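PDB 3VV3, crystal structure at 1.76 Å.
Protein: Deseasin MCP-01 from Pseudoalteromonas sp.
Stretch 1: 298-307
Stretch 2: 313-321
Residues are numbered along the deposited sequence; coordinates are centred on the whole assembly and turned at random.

Stretch 1 (298-307) LLMSSGDANA
Stretch 2 (313-321) TVAGTRLNV

Stretch 1 enters in a helix that begins earlier in the chain, with Leu298 to Ser301 helical, and then runs out into a short strand, Asp304-Ala305. Stretch 2 is mostly loop, with a strand at Thr317-Arg318. The two strands are antiparallel. Asp304 pairs with Arg318 (CA to CA 5.2 Å) and Ala305 with Thr317 (CA to CA 4.6 Å). Together the stretches bury 638 Å².

Asp304 and Arg318 form the hydrogen-bonded pair. Asp304 N donates to Arg318 O (2.9 Å), and Arg318 N donates to Asp304 O (2.9 Å). Asp304 O also lies 3.2 Å from Thr317 CA, a CA-H...O contact. Two residues past Asp304, beyond the non-hydrogen-bonded Ala305-Thr317 pair, Asn306 N donates to Gly316 O (3.0 Å). Gly316 has phi/psi 63/26, a positive phi that favours glycine.

The side chains of Asp304 and Arg318 leave the same face of the sheet. Asp304 has chi1 m. Arg318 has chi1 t, chi2 -97° and chi3 m, which brings its guanidinium edge to the carboxylate. Arg318 NH1 donates to Asp304 OD2 at 2.7 Å in a salt bridge; the bond from Arg318 NH2 to Asp304 OD2 is weak, at 3.2 Å. Asn320, chi1 t, adds a third donor: Asn320 ND2 to Asp304 OD2, 3.0 Å. A single carboxylate oxygen thus accepts from two side chains. Arg318 NH1 also donates to Leu319 O (2.9 Å), and Arg318 NE is satisfied elsewhere in the structure. Asn320 is an N-cap, its side chain capping a backbone N just past the stretch.

In the helical part of stretch 1, Met300 O accepts from Thr317 OG1 (2.7 Å), with Thr317 at chi1 p. Ser302, chi1 p, turns OG back to Leu298 O (2.8 Å), which also accepts from Ser302 N (2.9 Å). Water 1 bridges the stretches: it donates to Leu299 O (2.8 Å) and Ser302 OG (2.8 Å) and accepts from Asn320 N (2.9 Å). In stretch 2, Gly316 N donates to Thr313 OG1 (2.9 Å).

Gly303, phi/psi -69/163, packs closely, its CA 3.2 Å from Arg318 O. A CB here would come within 2.8 Å of both Arg318 O and Thr317 CB, so glycine suits the site.

Apolar side chains complete the contact. Met300, with chi1 m, chi2 t and chi3 p, places CE 3.7 Å from Val314 CG1, while Met300 CB sits 3.8 Å from Ala315 CB. The CA-to-CB bond of Ala315 points toward stretch 1. The buried leucines meet at Leu299 CD2 and Leu319 CD1, 4.1 Å apart.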

# COMPACT_ATOMS: atom_id res chain seq x y z
N LEU A 298 -16.26 -10.55 22.29
CA LEU A 298 -15.22 -11.30 22.98
C LEU A 298 -13.83 -10.86 22.51
O LEU A 298 -12.91 -10.67 23.32
CB LEU A 298 -15.40 -12.80 22.76
CG LEU A 298 -14.36 -13.71 23.41
CD1 LEU A 298 -15.04 -14.95 23.98
CD2 LEU A 298 -13.30 -14.10 22.41
N LEU A 299 -13.66 -10.70 21.20
CA LEU A 299 -12.39 -10.23 20.66
C LEU A 299 -12.06 -8.85 21.22
O LEU A 299 -10.91 -8.57 21.58
CB LEU A 299 -12.44 -10.22 19.13
CG LEU A 299 -12.47 -11.63 18.52
CD1 LEU A 299 -12.93 -11.61 17.05
CD2 LEU A 299 -11.10 -12.30 18.65
N MET A 300 -13.07 -7.99 21.30
CA MET A 300 -12.88 -6.65 21.84
C MET A 300 -12.56 -6.66 23.34
O MET A 300 -11.59 -6.04 23.78
CB MET A 300 -14.13 -5.80 21.57
CG MET A 300 -14.32 -5.48 20.09
SD MET A 300 -15.93 -4.79 19.68
CE MET A 300 -15.88 -3.20 20.51
N SER A 301 -13.35 -7.39 24.11
CA SER A 301 -13.23 -7.32 25.56
C SER A 301 -12.01 -8.07 26.09
O SER A 301 -11.48 -7.73 27.14
CB SER A 301 -14.51 -7.83 26.24
OG SER A 301 -14.71 -9.21 25.98
N SER A 302 -11.57 -9.09 25.36
CA SER A 302 -10.45 -9.91 25.82
C SER A 302 -9.08 -9.29 25.51
O SER A 302 -8.06 -9.80 25.97
CB SER A 302 -10.51 -11.32 25.23
OG SER A 302 -10.27 -11.32 23.84
N GLY A 303 -9.07 -8.22 24.72
CA GLY A 303 -7.82 -7.58 24.35
C GLY A 303 -7.17 -6.89 25.53
O GLY A 303 -7.83 -6.66 26.54
N ASP A 304 -5.88 -6.58 25.41
CA ASP A 304 -5.16 -5.85 26.45
C ASP A 304 -5.51 -4.37 26.40
O ASP A 304 -5.52 -3.77 25.33
CB ASP A 304 -3.64 -6.02 26.27
CG ASP A 304 -3.17 -7.43 26.53
OD1 ASP A 304 -3.67 -8.06 27.50
OD2 ASP A 304 -2.30 -7.92 25.77
N ALA A 305 -5.79 -3.78 27.56
CA ALA A 305 -6.02 -2.35 27.63
C ALA A 305 -4.84 -1.63 27.01
O ALA A 305 -3.68 -1.96 27.29
CB ALA A 305 -6.22 -1.91 29.08
N ASN A 306 -5.13 -0.65 26.17
CA ASN A 306 -4.09 0.03 25.42
C ASN A 306 -4.23 1.54 25.55
O ASN A 306 -5.25 2.11 25.18
CB ASN A 306 -4.14 -0.43 23.95
CG ASN A 306 -3.01 0.15 23.12
OD1 ASN A 306 -3.07 1.30 22.72
ND2 ASN A 306 -1.99 -0.66 22.85
N ALA A 307 -3.20 2.19 26.09
CA ALA A 307 -3.26 3.63 26.33
C ALA A 307 -3.51 4.43 25.05
O ALA A 307 -4.27 5.40 25.06
CB ALA A 307 -1.98 4.11 27.01
N THR A 313 -11.10 4.31 20.12
CA THR A 313 -11.79 3.12 19.63
C THR A 313 -12.85 2.77 20.65
O THR A 313 -12.82 3.28 21.77
CB THR A 313 -10.84 1.91 19.50
OG1 THR A 313 -10.19 1.64 20.75
CG2 THR A 313 -9.77 2.15 18.42
N VAL A 314 -13.80 1.91 20.29
CA VAL A 314 -14.84 1.56 21.25
C VAL A 314 -14.23 0.86 22.47
O VAL A 314 -14.46 1.27 23.61
CB VAL A 314 -15.95 0.66 20.63
CG1 VAL A 314 -16.93 0.18 21.70
CG2 VAL A 314 -16.70 1.41 19.53
N ALA A 315 -13.45 -0.18 22.22
CA ALA A 315 -12.96 -1.03 23.31
C ALA A 315 -11.67 -0.53 23.94
O ALA A 315 -11.39 -0.86 25.10
CB ALA A 315 -12.78 -2.48 22.81
N GLY A 316 -10.89 0.24 23.20
CA GLY A 316 -9.61 0.71 23.69
C GLY A 316 -8.63 -0.42 23.97
O GLY A 316 -7.73 -0.28 24.80
N THR A 317 -8.80 -1.55 23.29
CA THR A 317 -7.93 -2.69 23.51
C THR A 317 -7.17 -3.09 22.25
O THR A 317 -7.57 -2.79 21.13
CB THR A 317 -8.73 -3.91 23.97
OG1 THR A 317 -9.72 -4.21 22.98
CG2 THR A 317 -9.41 -3.65 25.31
N ARG A 318 -6.06 -3.78 22.47
CA ARG A 318 -5.27 -4.38 21.41
C ARG A 318 -5.44 -5.89 21.50
O ARG A 318 -5.37 -6.46 22.58
CB ARG A 318 -3.79 -3.99 21.58
CG ARG A 318 -2.90 -4.43 20.42
CD ARG A 318 -2.18 -5.74 20.70
NE ARG A 318 -1.26 -5.61 21.83
CZ ARG A 318 -1.34 -6.30 22.96
NH1 ARG A 318 -2.29 -7.23 23.11
NH2 ARG A 318 -0.46 -6.09 23.93
N LEU A 319 -5.68 -6.52 20.35
CA LEU A 319 -5.95 -7.96 20.27
C LEU A 319 -5.06 -8.82 21.16
O LEU A 319 -3.84 -8.68 21.17
CB LEU A 319 -5.81 -8.43 18.82
CG LEU A 319 -6.03 -9.91 18.52
CD1 LEU A 319 -7.48 -10.32 18.75
CD2 LEU A 319 -5.59 -10.21 17.09
N ASN A 320 -5.69 -9.74 21.89
CA ASN A 320 -4.94 -10.76 22.60
C ASN A 320 -5.64 -12.10 22.42
O ASN A 320 -6.69 -12.35 23.01
CB ASN A 320 -4.82 -10.43 24.09
CG ASN A 320 -3.87 -11.37 24.80
OD1 ASN A 320 -4.00 -12.59 24.70
ND2 ASN A 320 -2.87 -10.81 25.49
N VAL A 321 -5.06 -12.95 21.58
CA VAL A 321 -5.76 -14.16 21.17
C VAL A 321 -5.70 -15.22 22.26
O VAL A 321 -6.60 -16.06 22.37
CB VAL A 321 -5.29 -14.70 19.80
CG1 VAL A 321 -3.84 -15.19 19.86
CG2 VAL A 321 -6.25 -15.81 19.31
O HOH W 1 -8.57 -9.97 22.00